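Local atomic coordinates of L-lysine 6-oxidase (Marinomonas mediterranea, PDB entry 3WEU), a protein that oxidises the side-chain amino group of free L-lysine with its cysteine tryptophylquinone cofactor, releasing ammonium and antibacterial hydrogen peroxide. Residues L3-S8 with Q61-F66; S225-V230 with T239-M244. All blocks are in the same frame, centred on the assembly; numbering follows the deposited sequence.

Contact 1 of 2, residues L3-S8 with Q61-F66; sequences LSVHPS and QVFKVF
S4 and F66 exchange two backbone hydrogen bonds, and H6 and K64 exchange two more, making this an antiparallel pair of beta strands. The H6-K64 bonds are the straighter set, with K64 N to H6 O at 2.8 Å and an N-H...O angle of 168°. V5 and V65 form the non-hydrogen-bonded pair between them. The V5 CA hydrogen points at K64 O, and that of V65 at S4 O. H6, F66 and K64 lie on one face of the sheet. The side chains of H6 and F66 cross at about a right angle, and H6 CD2 comes within 3.7 Å of F66 CD1, which sits at the edge of the imidazole. The two ring planes are inclined at 57°. H6 ND1 is hydrogen-bonded to D435 OD1, and M434 of helix 433-439 touches both side chains. V5, V65 and F63 line the other face, where strand 223-232 packs against V5 and V65. V5 CG1, anti to the backbone N (chi1 170°), meets F63 CD2 at 3.9 Å. A cis peptide bond precedes P7, where the pairing has ended. The proline ring slides past Q61 in the opposite direction. Q61 NE2 donates a hydrogen bond to V62 O and lies 3.5 Å from P7 CG, while Q61 OE1 is hydrogen-bonded to V11 N. P7 O lies near the plane of the F63 ring, 3.5 Å from F63 CE2 at its edge.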
loop_
_atom_site.group_PDB
_atom_site.type_symbol
_atom_site.label_atom_id
_atom_site.label_comp_id
_atom_site.label_asym_id
_atom_site.label_seq_id
_atom_site.Cartn_x
_atom_site.Cartn_y
_atom_site.Cartn_z
ATOM N N LEU A 3 11.262 9.965 -55.223
ATOM C CA LEU A 3 12.178 9.087 -54.438
ATOM C C LEU A 3 11.333 8.158 -53.558
ATOM O O LEU A 3 10.213 8.494 -53.302
ATOM C CB LEU A 3 12.935 9.944 -53.521
ATOM C CG LEU A 3 13.789 11.022 -54.116
ATOM C CD1 LEU A 3 14.336 11.837 -52.964
ATOM C CD2 LEU A 3 14.888 10.395 -54.933
ATOM N N SER A 4 11.860 7.054 -53.022
ATOM C CA SER A 4 11.105 6.351 -51.986
ATOM C C SER A 4 12.106 6.031 -50.901
ATOM O O SER A 4 13.285 5.866 -51.155
ATOM C CB SER A 4 10.416 5.128 -52.596
ATOM O OG SER A 4 11.445 4.288 -52.936
ATOM N N VAL A 5 11.638 6.055 -49.674
ATOM C CA VAL A 5 12.438 5.691 -48.514
ATOM C C VAL A 5 11.955 4.322 -48.017
ATOM O O VAL A 5 10.750 4.025 -48.014
ATOM C CB VAL A 5 12.251 6.737 -47.435
ATOM C CG1 VAL A 5 12.861 6.336 -46.086
ATOM C CG2 VAL A 5 12.764 8.094 -47.916
ATOM N N HIS A 6 12.903 3.473 -47.708
ATOM C CA HIS A 6 12.588 2.179 -47.109
ATOM C C HIS A 6 13.470 1.921 -45.886
ATOM O O HIS A 6 14.673 2.270 -45.885
ATOM C CB HIS A 6 12.735 1.063 -48.100
ATOM C CG HIS A 6 11.825 1.188 -49.271
ATOM N ND1 HIS A 6 10.474 0.930 -49.185
ATOM C CD2 HIS A 6 12.066 1.539 -50.567
ATOM C CE1 HIS A 6 9.913 1.173 -50.362
ATOM N NE2 HIS A 6 10.864 1.521 -51.219
ATOM N N PRO A 7 12.925 1.241 -44.883
ATOM C CA PRO A 7 11.527 0.736 -44.843
ATOM C C PRO A 7 10.483 1.893 -44.705
ATOM O O PRO A 7 10.779 2.968 -44.217
ATOM C CB PRO A 7 11.492 -0.063 -43.525
ATOM C CG PRO A 7 12.496 0.616 -42.652
ATOM C CD PRO A 7 13.650 0.946 -43.629
ATOM N N SER A 8 9.259 1.639 -45.125
ATOM C CA SER A 8 8.155 2.605 -44.905
ATOM C C SER A 8 7.832 2.831 -43.421
ATOM O O SER A 8 7.431 3.964 -43.007
ATOM C CB SER A 8 6.932 2.130 -45.703
ATOM O OG SER A 8 6.406 0.967 -45.126
ATOM N N GLN A 61 17.416 1.156 -36.651
ATOM C CA GLN A 61 16.934 0.963 -38.018
ATOM C C GLN A 61 17.717 1.762 -39.019
ATOM O O GLN A 61 17.768 2.988 -38.912
ATOM C CB GLN A 61 15.480 1.352 -38.130
ATOM C CG GLN A 61 14.898 1.263 -39.506
ATOM C CD GLN A 61 14.546 -0.167 -39.852
ATOM O OE1 GLN A 61 13.664 -0.758 -39.248
ATOM N NE2 GLN A 61 15.217 -0.711 -40.822
ATOM N N VAL A 62 18.233 1.077 -40.041
ATOM C CA VAL A 62 18.796 1.735 -41.240
ATOM C C VAL A 62 17.680 2.061 -42.183
ATOM O O VAL A 62 16.807 1.219 -42.448
ATOM C CB VAL A 62 19.810 0.827 -41.949
ATOM C CG1 VAL A 62 20.330 1.426 -43.246
ATOM C CG2 VAL A 62 20.953 0.499 -41.008
ATOM N N PHE A 63 17.670 3.288 -42.693
ATOM C CA PHE A 63 16.797 3.660 -43.771
ATOM C C PHE A 63 17.639 4.013 -44.987
ATOM O O PHE A 63 18.745 4.587 -44.847
ATOM C CB PHE A 63 15.960 4.899 -43.444
ATOM C CG PHE A 63 14.922 4.730 -42.372
ATOM C CD1 PHE A 63 15.253 4.853 -41.076
ATOM C CD2 PHE A 63 13.563 4.601 -42.707
ATOM C CE1 PHE A 63 14.296 4.748 -40.078
ATOM C CE2 PHE A 63 12.578 4.529 -41.711
ATOM C CZ PHE A 63 12.936 4.609 -40.387
ATOM N N LYS A 64 17.114 3.685 -46.150
ATOM C CA LYS A 64 17.766 3.879 -47.469
ATOM C C LYS A 64 16.774 4.643 -48.340
ATOM O O LYS A 64 15.544 4.561 -48.135
ATOM C CB LYS A 64 18.082 2.586 -48.085
ATOM C CG LYS A 64 19.112 1.805 -47.270
ATOM C CD LYS A 64 19.516 0.513 -47.991
ATOM C CE LYS A 64 20.328 -0.370 -47.054
ATOM N NZ LYS A 64 20.735 -1.641 -47.739
ATOM N N VAL A 65 17.310 5.454 -49.244
ATOM C CA VAL A 65 16.470 6.239 -50.153
ATOM C C VAL A 65 16.860 5.816 -51.552
ATOM O O VAL A 65 18.043 5.513 -51.842
ATOM C CB VAL A 65 16.587 7.756 -49.886
ATOM C CG1 VAL A 65 18.046 8.171 -49.944
ATOM C CG2 VAL A 65 15.743 8.583 -50.859
ATOM N N PHE A 66 15.845 5.745 -52.421
ATOM C CA PHE A 66 16.015 5.205 -53.757
ATOM C C PHE A 66 15.464 6.147 -54.795
ATOM O O PHE A 66 14.443 6.781 -54.551
ATOM C CB PHE A 66 15.242 3.884 -53.865
ATOM C CG PHE A 66 15.776 2.826 -52.967
ATOM C CD1 PHE A 66 15.426 2.800 -51.644
ATOM C CD2 PHE A 66 16.707 1.914 -53.424
ATOM C CE1 PHE A 66 15.937 1.811 -50.802
ATOM C CE2 PHE A 66 17.229 0.937 -52.568
ATOM C CZ PHE A 66 16.865 0.942 -51.247
#

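Contact 2 of 2, residues S225-V230 with T239-M244; sequences SVTCVV and TSTAWM
S225 to V229 pair with W243 to T239 in strict antiparallel register. The strand axes approach to 4.4 Å, with 152° between their directions. V226 and A242 are a hydrogen-bonded pair, as are C228 and S240; S225-W243, T227-T241 and V229-T239 are non-hydrogen-bonded. The four N-H...O bonds are alike in length, but they reach their carbonyls differently. C228 N lies nearly on the extension of the S240 C=O bond, whereas V226 N sits well above the carbonyl plane of A242. A242 O also receives a weak hydrogen bond from H471 NE2. CA hydrogens of T241 and T239 point at V226 O and C228 O.

The two segments belong to a beta hairpin, strands 223-232 and 237-247, in the mixed sheet of the N-terminal family region. On one face of the hairpin, W243 lays its indole over the backbone of S225. S225 N stands 3.9 Å above the W243 ring plane, over its centre, and S225 CB reaches W243 CZ3 at 3.8 Å. The indole is held at its NE1 by a hydrogen bond to D223 OD2 and meets the H471 ring edge-to-face. Further along this face three threonines meet. T227 OG1 is anti to the carbonyl carbon (chi1 -55°), which puts CG2 anti to the backbone N. T227 CG2 touches T239 CG2 at 3.6 Å. T227 and T241 lie side by side, pointing the same way, with T241 CG2 facing T227 OG1. At the far end T239 OG1 rests 3.5 Å from V229 CG2.

The other face carries V226, C228, S240 and A242. Side chains of strands 4-13, 58-66 and 80-91 touch it, among them V5, F63, V65 and I83. Here V226 CB meets A242 CB, and V226 CG2 crosses to M244 CB at 3.9 Å.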
loop_
_atom_site.group_PDB
_atom_site.type_symbol
_atom_site.label_atom_id
_atom_site.label_comp_id
_atom_site.label_asym_id
_atom_site.label_seq_id
_atom_site.Cartn_x
_atom_site.Cartn_y
_atom_site.Cartn_z
ATOM N N SER A 225 7.752 10.750 -37.629
ATOM C CA SER A 225 7.948 10.894 -39.015
ATOM C C SER A 225 9.402 10.892 -39.386
ATOM O O SER A 225 10.275 11.369 -38.609
ATOM C CB SER A 225 7.364 12.246 -39.483
ATOM O OG SER A 225 7.932 13.321 -38.738
ATOM N N VAL A 226 9.641 10.419 -40.602
ATOM C CA VAL A 226 10.957 10.416 -41.207
ATOM C C VAL A 226 10.808 11.224 -42.473
ATOM O O VAL A 226 9.989 10.885 -43.290
ATOM C CB VAL A 226 11.509 9.016 -41.534
ATOM C CG1 VAL A 226 12.859 9.065 -42.263
ATOM C CG2 VAL A 226 11.681 8.249 -40.234
ATOM N N THR A 227 11.675 12.233 -42.639
ATOM C CA THR A 227 11.732 12.999 -43.899
ATOM C C THR A 227 13.132 12.973 -44.463
ATOM O O THR A 227 14.075 13.151 -43.742
ATOM C CB THR A 227 11.278 14.484 -43.676
ATOM O OG1 THR A 227 9.995 14.466 -43.084
ATOM C CG2 THR A 227 11.164 15.246 -45.039
ATOM N N CYS A 228 13.232 12.697 -45.740
ATOM C CA CYS A 228 14.473 12.624 -46.442
ATOM C C CYS A 228 14.466 13.638 -47.546
ATOM O O CYS A 228 13.647 13.539 -48.459
ATOM C CB CYS A 228 14.660 11.284 -47.121
ATOM S SG CYS A 228 16.241 11.024 -47.897
ATOM N N VAL A 229 15.437 14.542 -47.507
ATOM C CA VAL A 229 15.647 15.534 -48.618
ATOM C C VAL A 229 16.982 15.219 -49.261
ATOM O O VAL A 229 18.033 15.249 -48.607
ATOM C CB VAL A 229 15.672 16.984 -48.087
ATOM C CG1 VAL A 229 15.925 17.993 -49.225
ATOM C CG2 VAL A 229 14.389 17.340 -47.343
ATOM N N VAL A 230 16.954 14.922 -50.543
ATOM C CA VAL A 230 18.120 14.677 -51.310
ATOM C C VAL A 230 18.349 15.926 -52.173
ATOM O O VAL A 230 17.444 16.336 -52.932
ATOM C CB VAL A 230 17.865 13.534 -52.298
ATOM C CG1 VAL A 230 19.048 13.359 -53.274
ATOM C CG2 VAL A 230 17.653 12.217 -51.496
ATOM N N THR A 239 12.078 15.256 -52.024
ATOM C CA THR A 239 11.798 14.901 -50.658
ATOM C C THR A 239 10.911 13.651 -50.652
ATOM O O THR A 239 10.052 13.484 -51.527
ATOM C CB THR A 239 11.086 16.056 -49.960
ATOM O OG1 THR A 239 11.977 17.178 -49.895
ATOM C CG2 THR A 239 10.668 15.667 -48.551
ATOM N N SER A 240 11.126 12.770 -49.685
ATOM C CA SER A 240 10.243 11.601 -49.559
ATOM C C SER A 240 10.189 11.256 -48.069
ATOM O O SER A 240 10.995 11.777 -47.267
ATOM C CB SER A 240 10.766 10.497 -50.465
ATOM O OG SER A 240 10.118 9.272 -50.218
ATOM N N THR A 241 9.196 10.468 -47.656
ATOM C CA THR A 241 8.890 10.341 -46.223
ATOM C C THR A 241 8.610 8.860 -45.851
ATOM O O THR A 241 8.308 8.021 -46.751
ATOM C CB THR A 241 7.665 11.142 -45.807
ATOM O OG1 THR A 241 6.609 10.758 -46.671
ATOM C CG2 THR A 241 7.915 12.658 -45.888
ATOM N N ALA A 242 8.679 8.601 -44.542
ATOM C CA ALA A 242 8.399 7.316 -43.944
ATOM C C ALA A 242 8.033 7.584 -42.522
ATOM O O ALA A 242 7.825 8.755 -42.129
ATOM C CB ALA A 242 9.654 6.405 -44.048
ATOM N N TRP A 243 7.890 6.515 -41.744
ATOM C CA TRP A 243 7.574 6.579 -40.350
ATOM C C TRP A 243 8.565 5.723 -39.598
ATOM O O TRP A 243 9.277 4.872 -40.187
ATOM C CB TRP A 243 6.131 6.125 -40.094
ATOM C CG TRP A 243 5.512 6.768 -38.928
ATOM C CD1 TRP A 243 5.405 6.262 -37.693
ATOM C CD2 TRP A 243 4.924 8.080 -38.869
ATOM N NE1 TRP A 243 4.824 7.158 -36.844
ATOM C CE2 TRP A 243 4.487 8.280 -37.558
ATOM C CE3 TRP A 243 4.708 9.082 -39.798
ATOM C CZ2 TRP A 243 3.823 9.448 -37.147
ATOM C CZ3 TRP A 243 4.092 10.271 -39.384
ATOM C CH2 TRP A 243 3.643 10.429 -38.093
ATOM N N MET A 244 8.599 5.931 -38.299
ATOM C CA MET A 244 9.500 5.239 -37.429
ATOM C C MET A 244 8.796 4.871 -36.125
ATOM O O MET A 244 8.155 5.724 -35.501
ATOM C CB MET A 244 10.715 6.146 -37.140
ATOM C CG MET A 244 11.683 5.576 -36.140
ATOM S SD MET A 244 12.590 4.262 -36.915
ATOM C CE MET A 244 13.184 3.454 -35.490
#

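How the contacts relate
The centres of the two contacts lie about 8 Å apart, within one mixed sheet of the N-terminal family region. They come in series along the chain: contact 1 closes before contact 2 opens. Strand 4-13 joins them. It runs antiparallel to 58-66 on one side and parallel to 237-247 on the other. S8 O accepts a hydrogen bond from W243 N, and L3 O is hydrogen-bonded to S240 OG. F63 CZ also packs on M244 SD at 3.5 Å. The N-terminal strand is thus held between an early strand and a hairpin that begins some 160 residues further along the chain, which ties the beginning and end of this beta region together.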